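Side-chain contacts in putative phosphatase (Clostridium difficile, PDB 3SD7), which probably hydrolyses phosphate esters, as a member of the haloacid dehalogenase-like hydrolase family: residues Asp68-Pro73 / Lys80-Phe85; Ile51-Asn56 / Arg98-Asp103; Asn114-Leu119 / Asp150-Tyr155. All coordinates share one frame; numbering follows the deposited sequence.

Contact 1. Residues Asp68-Pro73 / Lys80-Phe85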
loop_
_atom_site.group_PDB
_atom_site.type_symbol
_atom_site.label_atom_id
_atom_site.label_comp_id
_atom_site.label_asym_id
_atom_site.label_seq_id
_atom_site.Cartn_x
_atom_site.Cartn_y
_atom_site.Cartn_z
ATOM N N ASP A 68 7.219 -12.007 -9.198
ATOM C CA ASP A 68 6.970 -11.497 -7.856
ATOM C C ASP A 68 7.999 -10.434 -7.446
ATOM O O ASP A 68 7.675 -9.484 -6.744
ATOM C CB ASP A 68 7.003 -12.627 -6.828
ATOM C CG ASP A 68 5.801 -13.592 -6.932
ATOM O OD1 ASP A 68 4.816 -13.304 -7.637
ATOM O OD2 ASP A 68 5.853 -14.643 -6.261
ATOM N N GLN A 69 9.238 -10.617 -7.887
ATOM C CA GLN A 69 10.320 -9.685 -7.559
ATOM C C GLN A 69 10.155 -8.299 -8.170
ATOM O O GLN A 69 10.912 -7.381 -7.843
ATOM C CB GLN A 69 11.672 -10.263 -7.976
ATOM C CG GLN A 69 11.854 -10.448 -9.448
ATOM C CD GLN A 69 13.160 -11.129 -9.795
ATOM O OE1 GLN A 69 14.123 -11.087 -9.027
ATOM N NE2 GLN A 69 13.201 -11.757 -10.963
ATOM N N PHE A 70 9.162 -8.135 -9.046
ATOM C CA PHE A 70 8.923 -6.846 -9.689
ATOM C C PHE A 70 7.783 -6.056 -9.021
ATOM O O PHE A 70 7.377 -4.992 -9.505
ATOM C CB PHE A 70 8.698 -7.024 -11.190
ATOM C CG PHE A 70 9.797 -7.804 -11.885
ATOM C CD1 PHE A 70 11.132 -7.421 -11.749
ATOM C CD2 PHE A 70 9.501 -8.903 -12.675
ATOM C CE1 PHE A 70 12.147 -8.118 -12.375
ATOM C CE2 PHE A 70 10.516 -9.618 -13.316
ATOM C CZ PHE A 70 11.846 -9.218 -13.161
ATOM N N ILE A 71 7.285 -6.593 -7.915
ATOM C CA ILE A 71 6.335 -5.897 -7.066
ATOM C C ILE A 71 7.156 -4.971 -6.174
ATOM O O ILE A 71 7.909 -5.428 -5.289
ATOM C CB ILE A 71 5.526 -6.847 -6.204
ATOM C CG1 ILE A 71 4.722 -7.821 -7.070
ATOM C CG2 ILE A 71 4.561 -6.072 -5.328
ATOM C CD1 ILE A 71 4.154 -8.983 -6.265
ATOM N N GLY A 72 7.046 -3.671 -6.407
ATOM C CA GLY A 72 7.828 -2.707 -5.630
ATOM C C GLY A 72 8.567 -1.697 -6.473
ATOM O O GLY A 72 8.280 -0.495 -6.391
ATOM N N PRO A 73 9.509 -2.157 -7.311
ATOM C CA PRO A 73 10.263 -1.179 -8.087
ATOM C C PRO A 73 9.468 -0.575 -9.252
ATOM O O PRO A 73 8.497 -1.181 -9.732
ATOM C CB PRO A 73 11.439 -1.988 -8.637
ATOM C CG PRO A 73 10.954 -3.402 -8.660
ATOM C CD PRO A 73 9.916 -3.547 -7.604
ATOM N N LYS A 80 13.657 -1.877 -18.152
ATOM C CA LYS A 80 14.952 -1.345 -18.600
ATOM C C LYS A 80 16.145 -2.097 -17.974
ATOM O O LYS A 80 17.030 -2.550 -18.697
ATOM C CB LYS A 80 15.003 0.173 -18.322
ATOM C CG LYS A 80 16.081 0.980 -19.022
ATOM C CD LYS A 80 17.444 0.862 -18.357
ATOM C CE LYS A 80 18.437 1.831 -18.980
ATOM N NZ LYS A 80 19.774 1.722 -18.335
ATOM N N GLU A 81 16.161 -2.264 -16.651
ATOM C CA GLU A 81 17.296 -2.935 -16.001
ATOM C C GLU A 81 17.271 -4.468 -16.065
ATOM O O GLU A 81 18.330 -5.096 -16.141
ATOM C CB GLU A 81 17.464 -2.491 -14.542
ATOM C CG GLU A 81 17.616 -0.984 -14.338
ATOM C CD GLU A 81 18.219 -0.619 -12.966
ATOM O OE1 GLU A 81 17.599 0.185 -12.248
ATOM O OE2 GLU A 81 19.310 -1.137 -12.602
ATOM N N TYR A 82 16.088 -5.076 -16.014
ATOM C CA TYR A 82 15.999 -6.534 -16.039
ATOM C C TYR A 82 15.829 -7.058 -17.454
ATOM O O TYR A 82 16.572 -7.935 -17.884
ATOM C CB TYR A 82 14.846 -7.033 -15.170
ATOM C CG TYR A 82 14.892 -8.520 -14.913
ATOM C CD1 TYR A 82 15.460 -9.024 -13.742
ATOM C CD2 TYR A 82 14.398 -9.426 -15.844
ATOM C CE1 TYR A 82 15.521 -10.390 -13.498
ATOM C CE2 TYR A 82 14.459 -10.797 -15.619
ATOM C CZ TYR A 82 15.026 -11.274 -14.443
ATOM O OH TYR A 82 15.071 -12.625 -14.215
ATOM N N TYR A 83 14.845 -6.529 -18.176
ATOM C CA TYR A 83 14.579 -6.997 -19.545
ATOM C C TYR A 83 15.354 -6.237 -20.630
ATOM O O TYR A 83 15.323 -6.622 -21.797
ATOM C CB TYR A 83 13.069 -7.036 -19.814
ATOM C CG TYR A 83 12.380 -8.054 -18.933
ATOM C CD1 TYR A 83 12.431 -9.413 -19.238
ATOM C CD2 TYR A 83 11.711 -7.667 -17.766
ATOM C CE1 TYR A 83 11.818 -10.357 -18.426
ATOM C CE2 TYR A 83 11.098 -8.601 -16.955
ATOM C CZ TYR A 83 11.154 -9.941 -17.277
ATOM O OH TYR A 83 10.550 -10.867 -16.450
ATOM N N LYS A 84 16.054 -5.174 -20.234
ATOM C CA LYS A 84 16.908 -4.396 -21.148
ATOM C C LYS A 84 16.200 -3.879 -22.403
ATOM O O LYS A 84 16.757 -3.882 -23.506
ATOM C CB LYS A 84 18.161 -5.204 -21.475
ATOM C CG LYS A 84 18.913 -5.538 -20.208
ATOM C CD LYS A 84 20.031 -6.511 -20.417
ATOM C CE LYS A 84 20.600 -6.921 -19.065
ATOM N NZ LYS A 84 19.552 -7.525 -18.190
ATOM N N PHE A 85 14.970 -3.424 -22.203
ATOM C CA PHE A 85 14.163 -2.821 -23.256
ATOM C C PHE A 85 14.629 -1.383 -23.440
ATOM O O PHE A 85 14.913 -0.688 -22.453
ATOM C CB PHE A 85 12.686 -2.815 -22.842
ATOM C CG PHE A 85 11.998 -4.158 -22.938
ATOM C CD1 PHE A 85 12.704 -5.330 -23.192
ATOM C CD2 PHE A 85 10.646 -4.256 -22.665
ATOM C CE1 PHE A 85 12.047 -6.552 -23.253
ATOM C CE2 PHE A 85 9.997 -5.472 -22.712
ATOM C CZ PHE A 85 10.699 -6.621 -23.005
#
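Phe70 drives the edge of its ring onto the middle of the Tyr82 ring while also lying against the neighbouring Tyr83, so that a single phenylalanine engages two consecutive tyrosines. The three rings form an aromatic cluster within the helical cap that follows the first core strand, joining the 3-10 turn before helix 75-82 to the far end of that helix. The Phe70/Tyr82 pair is T-shaped, with planes at 75° and centroids 4.9 Å apart; CZ of Phe70 stands 3.5 Å above the Tyr82 plane, over its centre. The first torsion of Tyr82 carries its ring away from the backbone N (chi1 -167°), presenting a face to the incoming edge. Tyr83 meets Phe70 obliquely instead: its OH lies 3.4 Å from Phe70 CE2, and the two CE2 atoms of Phe70 and Tyr83 are 3.8 Å apart. That hydroxyl is hydrogen-bonded to Glu62, which ties the tip of Tyr83 to the protein while its CE2 side packs against Phe70. The tyrosines also pack on each other, Tyr82 CD2 sitting over the centre of the Tyr83 ring. Gln69 closes the outer side. Its CG lies 3.7 Å above the centre of the Phe70 ring, and the extended chain then delivers NE2 to within 3.7 Å of Tyr82 CE1, the two side chains crossing at about a right angle. No hydrogen bond spans the segments, so the contact relies on ring packing, with Ile51 of helix 44-57 also touching Phe70. Past the helix, Lys84 adopts positive phi, and its side chain turns back: NZ bonds to Tyr82 O at 3.0 Å from above the carbonyl plane, 49° out of it.

Contact 2. Residues Ile51-Asn56 / Arg98-Asp103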
loop_
_atom_site.group_PDB
_atom_site.type_symbol
_atom_site.label_atom_id
_atom_site.label_comp_id
_atom_site.label_asym_id
_atom_site.label_seq_id
_atom_site.Cartn_x
_atom_site.Cartn_y
_atom_site.Cartn_z
ATOM N N ILE A 51 2.278 -7.512 -15.683
ATOM C CA ILE A 51 3.625 -7.615 -16.239
ATOM C C ILE A 51 3.708 -8.764 -17.244
ATOM O O ILE A 51 4.267 -8.606 -18.336
ATOM C CB ILE A 51 4.704 -7.796 -15.126
ATOM C CG1 ILE A 51 4.721 -6.567 -14.229
ATOM C CG2 ILE A 51 6.078 -8.019 -15.756
ATOM C CD1 ILE A 51 5.667 -6.654 -13.017
ATOM N N GLN A 52 3.157 -9.921 -16.882
ATOM C CA GLN A 52 3.159 -11.095 -17.752
ATOM C C GLN A 52 2.508 -10.781 -19.100
ATOM O O GLN A 52 3.028 -11.145 -20.169
ATOM C CB GLN A 52 2.410 -12.253 -17.081
ATOM C CG GLN A 52 2.502 -13.606 -17.819
ATOM C CD GLN A 52 1.669 -14.685 -17.150
ATOM O OE1 GLN A 52 0.478 -14.503 -16.918
ATOM N NE2 GLN A 52 2.288 -15.811 -16.846
ATOM N N TYR A 53 1.363 -10.112 -19.039
ATOM C CA TYR A 53 0.634 -9.713 -20.236
ATOM C C TYR A 53 1.480 -8.787 -21.112
ATOM O O TYR A 53 1.489 -8.923 -22.349
ATOM C CB TYR A 53 -0.680 -9.022 -19.837
ATOM C CG TYR A 53 -1.451 -8.425 -20.990
ATOM C CD1 TYR A 53 -2.256 -9.220 -21.802
ATOM C CD2 TYR A 53 -1.396 -7.055 -21.256
ATOM C CE1 TYR A 53 -2.975 -8.675 -22.852
ATOM C CE2 TYR A 53 -2.123 -6.496 -22.312
ATOM C CZ TYR A 53 -2.904 -7.313 -23.101
ATOM O OH TYR A 53 -3.622 -6.774 -24.146
ATOM N N SER A 54 2.194 -7.856 -20.478
ATOM C CA SER A 54 3.037 -6.925 -21.206
ATOM C C SER A 54 4.170 -7.703 -21.861
ATOM O O SER A 54 4.341 -7.640 -23.085
ATOM C CB SER A 54 3.568 -5.824 -20.300
ATOM O OG SER A 54 4.344 -4.904 -21.048
ATOM N N LEU A 55 4.923 -8.467 -21.063
ATOM C CA LEU A 55 6.021 -9.296 -21.613
ATOM C C LEU A 55 5.538 -10.147 -22.786
ATOM O O LEU A 55 6.229 -10.268 -23.816
ATOM C CB LEU A 55 6.628 -10.185 -20.521
ATOM C CG LEU A 55 7.408 -9.425 -19.445
ATOM C CD1 LEU A 55 7.808 -10.350 -18.299
ATOM C CD2 LEU A 55 8.635 -8.748 -20.046
ATOM N N ASN A 56 4.358 -10.749 -22.634
ATOM C CA ASN A 56 3.762 -11.542 -23.716
ATOM C C ASN A 56 3.593 -10.750 -25.001
ATOM O O ASN A 56 3.825 -11.285 -26.090
ATOM C CB ASN A 56 2.415 -12.143 -23.291
ATOM C CG ASN A 56 2.530 -13.600 -22.880
ATOM O OD1 ASN A 56 2.802 -14.469 -23.730
ATOM N ND2 ASN A 56 2.258 -13.892 -21.611
ATOM N N ARG A 98 -0.428 -1.261 -18.148
ATOM C CA ARG A 98 -1.546 -0.417 -17.724
ATOM C C ARG A 98 -2.870 -0.864 -18.321
ATOM O O ARG A 98 -3.899 -0.844 -17.645
ATOM C CB ARG A 98 -1.271 1.040 -18.073
ATOM C CG ARG A 98 -0.109 1.618 -17.280
ATOM C CD ARG A 98 0.097 3.082 -17.604
ATOM N NE ARG A 98 1.120 3.701 -16.759
ATOM C CZ ARG A 98 1.443 4.994 -16.795
ATOM N NH1 ARG A 98 0.825 5.824 -17.634
ATOM N NH2 ARG A 98 2.384 5.465 -15.983
ATOM N N GLU A 99 -2.830 -1.275 -19.584
ATOM C CA GLU A 99 -4.007 -1.767 -20.272
ATOM C C GLU A 99 -4.589 -2.964 -19.518
ATOM O O GLU A 99 -5.783 -2.985 -19.207
ATOM C CB GLU A 99 -3.653 -2.145 -21.718
ATOM C CG GLU A 99 -4.801 -2.716 -22.518
ATOM C CD GLU A 99 -4.449 -2.954 -23.976
ATOM O OE1 GLU A 99 -3.259 -2.847 -24.345
ATOM O OE2 GLU A 99 -5.376 -3.245 -24.758
ATOM N N TYR A 100 -3.748 -3.951 -19.210
ATOM C CA TYR A 100 -4.223 -5.131 -18.494
ATOM C C TYR A 100 -4.623 -4.772 -17.058
ATOM O O TYR A 100 -5.586 -5.311 -16.520
ATOM C CB TYR A 100 -3.164 -6.254 -18.463
ATOM C CG TYR A 100 -3.661 -7.494 -17.733
ATOM C CD1 TYR A 100 -4.187 -8.580 -18.427
ATOM C CD2 TYR A 100 -3.649 -7.554 -16.338
ATOM C CE1 TYR A 100 -4.663 -9.699 -17.747
ATOM C CE2 TYR A 100 -4.118 -8.659 -15.659
ATOM C CZ TYR A 100 -4.627 -9.725 -16.363
ATOM O OH TYR A 100 -5.093 -10.807 -15.659
ATOM N N PHE A 101 -3.887 -3.869 -16.434
ATOM C CA PHE A 101 -4.187 -3.558 -15.033
ATOM C C PHE A 101 -5.550 -2.867 -14.884
ATOM O O PHE A 101 -6.344 -3.212 -14.002
ATOM C CB PHE A 101 -3.102 -2.713 -14.394
ATOM C CG PHE A 101 -3.280 -2.568 -12.897
ATOM C CD1 PHE A 101 -2.798 -3.541 -12.027
ATOM C CD2 PHE A 101 -3.977 -1.491 -12.375
ATOM C CE1 PHE A 101 -2.983 -3.418 -10.657
ATOM C CE2 PHE A 101 -4.160 -1.366 -10.992
ATOM C CZ PHE A 101 -3.671 -2.311 -10.151
ATOM N N ALA A 102 -5.818 -1.904 -15.757
ATOM C CA ALA A 102 -7.086 -1.179 -15.716
ATOM C C ALA A 102 -8.262 -2.106 -16.031
ATOM O O ALA A 102 -9.346 -1.954 -15.478
ATOM C CB ALA A 102 -7.061 0.010 -16.689
ATOM N N ASP A 103 -8.033 -3.078 -16.906
ATOM C CA ASP A 103 -9.087 -4.001 -17.322
ATOM C C ASP A 103 -9.356 -5.107 -16.297
ATOM O O ASP A 103 -10.513 -5.369 -15.954
ATOM C CB ASP A 103 -8.715 -4.631 -18.673
ATOM C CG ASP A 103 -9.809 -5.544 -19.236
ATOM O OD1 ASP A 103 -11.001 -5.354 -18.906
ATOM O OD2 ASP A 103 -9.463 -6.448 -20.029
#
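Tyr53 and Tyr100 meet where helices 44-57 and 87-105 come together, their CA atoms 6.9 Å apart. Both aromatic side chains leave the backbone with CG anti to N (chi1 173° for Tyr53), a setting that brings the root of each into the gap between the helices. Traced outward, Tyr53 first touches with CB, which lies 3.8 Å from Tyr100 CD1. CG comes next, with Tyr100 CB at 3.7 Å and Tyr100 CD1 close by on the same side. On one flank of the ring, Tyr53 CD1 remains beside Tyr100 CD1 at 3.9 Å. The other flank makes the closest approach of the contact, Tyr53 CD2 to Tyr100 CB at 3.4 Å; beyond it CE2 still grazes that methylene, at 4.0 Å. The base of Tyr100, more than the far end of its ring, is therefore what supports Tyr53. With planes at 38° and centroids 5.4 Å apart, the rings are inclined to one another and are not stacked. At the tip, Tyr53 OH faces the carboxylate of Glu99, 3.9 Å from its CD, and no hydrogen bond joins them. The carboxylate is turned nearly perpendicular to the phenol ring, 82° between planes, with OE1 near the ring plane at its edge. The tyrosine tips thus part company: Tyr53 heads for Glu99, whereas Tyr100 directs its OH to a hydrogen bond with Glu108. Deeper in the same interface, Ser54 OG bonds to the backbone O of Ala93, a polar link beside the apolar one. Such side-chain packing between neighbouring helices is consistent with the helical, C1-type cap found in many haloacid dehalogenase-like hydrolases, here near its surface.

Contact 3. Residues Asn114-Leu119 / Asp150-Tyr155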
loop_
_atom_site.group_PDB
_atom_site.type_symbol
_atom_site.label_atom_id
_atom_site.label_comp_id
_atom_site.label_asym_id
_atom_site.label_seq_id
_atom_site.Cartn_x
_atom_site.Cartn_y
_atom_site.Cartn_z
ATOM N N ASN A 114 -7.958 -11.822 8.259
ATOM C CA ASN A 114 -8.349 -11.174 9.541
ATOM C C ASN A 114 -8.380 -9.655 9.537
ATOM O O ASN A 114 -8.754 -9.044 10.539
ATOM C CB ASN A 114 -7.486 -11.676 10.698
ATOM C CG ASN A 114 -7.526 -13.203 10.822
ATOM O OD1 ASN A 114 -8.595 -13.812 10.724
ATOM N ND2 ASN A 114 -6.359 -13.825 11.045
ATOM N N MET A 115 -8.030 -9.058 8.413
ATOM C CA MET A 115 -8.008 -7.594 8.353
ATOM C C MET A 115 -9.417 -7.024 8.468
ATOM O O MET A 115 -9.645 -6.062 9.232
ATOM C CB MET A 115 -7.304 -7.107 7.104
ATOM C CG MET A 115 -7.167 -5.575 7.076
ATOM S SD MET A 115 -6.457 -4.769 8.527
ATOM C CE MET A 115 -4.692 -5.191 8.332
ATOM N N LYS A 116 -10.391 -7.636 7.784
ATOM C CA LYS A 116 -11.756 -7.093 7.869
ATOM C C LYS A 116 -12.228 -7.065 9.331
ATOM O O LYS A 116 -12.782 -6.067 9.793
ATOM C CB LYS A 116 -12.712 -7.824 6.929
ATOM C CG LYS A 116 -14.019 -7.099 6.737
ATOM C CD LYS A 116 -14.928 -7.856 5.784
ATOM C CE LYS A 116 -16.101 -6.996 5.359
ATOM N NZ LYS A 116 -16.858 -6.436 6.511
ATOM N N GLU A 117 -11.998 -8.157 10.063
ATOM C CA GLU A 117 -12.338 -8.223 11.484
ATOM C C GLU A 117 -11.669 -7.123 12.309
ATOM O O GLU A 117 -12.329 -6.487 13.134
ATOM C CB GLU A 117 -11.979 -9.598 12.090
ATOM C CG GLU A 117 -11.893 -9.567 13.648
ATOM C CD GLU A 117 -11.334 -10.844 14.259
ATOM O OE1 GLU A 117 -11.911 -11.911 13.989
ATOM O OE2 GLU A 117 -10.343 -10.760 15.036
ATOM N N ILE A 118 -10.368 -6.878 12.112
ATOM C CA ILE A 118 -9.718 -5.869 12.941
ATOM C C ILE A 118 -10.234 -4.473 12.581
ATOM O O ILE A 118 -10.439 -3.653 13.472
ATOM C CB ILE A 118 -8.165 -5.951 12.967
ATOM C CG1 ILE A 118 -7.572 -5.401 11.725
ATOM C CG2 ILE A 118 -7.659 -7.379 13.361
ATOM C CD1 ILE A 118 -7.524 -3.891 11.741
ATOM N N LEU A 119 -10.474 -4.206 11.294
ATOM C CA LEU A 119 -11.034 -2.896 10.911
ATOM C C LEU A 119 -12.393 -2.699 11.574
ATOM O O LEU A 119 -12.654 -1.621 12.093
ATOM C CB LEU A 119 -11.185 -2.752 9.409
ATOM C CG LEU A 119 -9.848 -2.762 8.671
ATOM C CD1 LEU A 119 -10.101 -2.755 7.177
ATOM C CD2 LEU A 119 -8.947 -1.573 9.071
ATOM N N ASP A 150 -14.392 -0.191 2.428
ATOM C CA ASP A 150 -14.388 1.254 2.204
ATOM C C ASP A 150 -15.167 1.963 3.309
ATOM O O ASP A 150 -14.752 3.020 3.818
ATOM C CB ASP A 150 -15.043 1.564 0.856
ATOM C CG ASP A 150 -15.256 3.051 0.636
ATOM O OD1 ASP A 150 -14.282 3.790 0.703
ATOM O OD2 ASP A 150 -16.407 3.474 0.378
ATOM N N ARG A 151 -16.296 1.358 3.684
ATOM C CA ARG A 151 -17.188 1.883 4.695
ATOM C C ARG A 151 -16.546 2.189 6.059
ATOM O O ARG A 151 -17.069 2.980 6.817
ATOM C CB ARG A 151 -18.365 0.889 4.904
ATOM C CG ARG A 151 -17.928 -0.468 5.458
ATOM C CD ARG A 151 -19.082 -1.455 5.669
ATOM N NE ARG A 151 -19.758 -1.770 4.414
ATOM C CZ ARG A 151 -20.858 -2.515 4.309
ATOM N NH1 ARG A 151 -21.425 -3.057 5.389
ATOM N NH2 ARG A 151 -21.397 -2.722 3.113
ATOM N N TYR A 152 -15.417 1.570 6.374
ATOM C CA TYR A 152 -14.766 1.789 7.686
ATOM C C TYR A 152 -13.797 2.973 7.709
ATOM O O TYR A 152 -13.346 3.363 8.774
ATOM C CB TYR A 152 -14.012 0.515 8.127
ATOM C CG TYR A 152 -14.942 -0.681 8.175
ATOM C CD1 TYR A 152 -16.057 -0.659 8.987
ATOM C CD2 TYR A 152 -14.743 -1.788 7.356
ATOM C CE1 TYR A 152 -16.955 -1.713 9.009
ATOM C CE2 TYR A 152 -15.633 -2.877 7.387
ATOM C CZ TYR A 152 -16.740 -2.822 8.213
ATOM O OH TYR A 152 -17.656 -3.875 8.250
ATOM N N PHE A 153 -13.487 3.534 6.540
ATOM C CA PHE A 153 -12.527 4.626 6.438
ATOM C C PHE A 153 -13.208 5.973 6.194
ATOM O O PHE A 153 -14.047 6.108 5.305
ATOM C CB PHE A 153 -11.528 4.354 5.306
ATOM C CG PHE A 153 -10.704 3.129 5.541
ATOM C CD1 PHE A 153 -9.585 3.199 6.336
ATOM C CD2 PHE A 153 -11.060 1.907 4.984
ATOM C CE1 PHE A 153 -8.837 2.087 6.600
ATOM C CE2 PHE A 153 -10.295 0.773 5.247
ATOM C CZ PHE A 153 -9.199 0.870 6.067
ATOM N N LYS A 154 -12.822 6.954 6.982
ATOM C CA LYS A 154 -13.371 8.301 6.827
ATOM C C LYS A 154 -12.879 8.948 5.561
ATOM O O LYS A 154 -13.684 9.550 4.841
ATOM C CB LYS A 154 -13.054 9.157 8.037
ATOM C CG LYS A 154 -13.761 10.502 8.017
ATOM C CD LYS A 154 -13.601 11.255 9.342
ATOM C CE LYS A 154 -14.353 12.597 9.347
ATOM N NZ LYS A 154 -15.843 12.496 9.183
ATOM N N TYR A 155 -11.565 8.868 5.319
ATOM C CA TYR A 155 -10.939 9.442 4.135
ATOM C C TYR A 155 -9.951 8.452 3.577
ATOM O O TYR A 155 -9.313 7.679 4.324
ATOM C CB TYR A 155 -10.230 10.750 4.447
ATOM C CG TYR A 155 -11.137 11.839 4.948
ATOM C CD1 TYR A 155 -12.144 12.343 4.155
ATOM C CD2 TYR A 155 -10.984 12.342 6.217
ATOM C CE1 TYR A 155 -12.982 13.360 4.623
ATOM C CE2 TYR A 155 -11.800 13.326 6.703
ATOM C CZ TYR A 155 -12.799 13.838 5.911
ATOM O OH TYR A 155 -13.637 14.813 6.385
HETATM O O HOH W 1 -18.418 -4.729 5.365
#
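Leu119 supplies the apolar part of this contact, set against Phe153 and Tyr152. Both of its methyls reach the same ring corner: CD1 and CD2 of Leu119 each lie 3.9 Å from Phe153 CZ, so the isopropyl fork straddles that atom. Nearer the backbone, Leu119 CB lies against Tyr152 CD2 at 4.2 Å. Phe153 continues inward onto Leu129 and Val131 of strand 128-133, joining helix 115-124 to the parallel sheet of the core.

Rings and chains add a second layer. Arg151 CG covers one face of Tyr152, 3.7 Å above its centre, and Tyr123 makes an edge-to-face pair with the same ring.

The polar interactions gather at the phenol tip. Lys116, bent at its last torsion (chi4 -54°), brings NZ to the ring edge, in plane, 3.2 Å from Tyr152 OH. A water accepts from Lys116 NZ at 2.6 Å and also bonds to Tyr152 OH at 3.1 Å. The strongest partner of the ammonium is Glu120, through a salt bridge. With Arg151 NH1 only 5.8 Å from Lys116 NZ, Glu120 and, for Arg151, Asp148 probably offset the positive charge, while the shared water knits lysine to tyrosine outside the hydrophobic seam.

How the contacts relate
Contacts 1 and 2 belong to the helical cap and contact 3 to the core. Contact 1 is nested along the chain inside the loop closed by contact 2; their centres are 14 Å apart and they touch, Ile51 and Leu55 of helix 44-57 packing on Phe70, Tyr83 and Phe85. Helix 44-57 is shared, touching the 68-73 loop and the end of helix 75-82 on the one hand and helix 87-105 on the other. Contact 3 follows later in sequence, centred 32 Å from contact 1 and 29 Å from contact 2, joining helix 115-124 to the approach to outermost strand 155-159. Asp37 and Asp192 bind sodium in the core; the parallel sheet with its helical insertion fits a cap-and-core hydrolase.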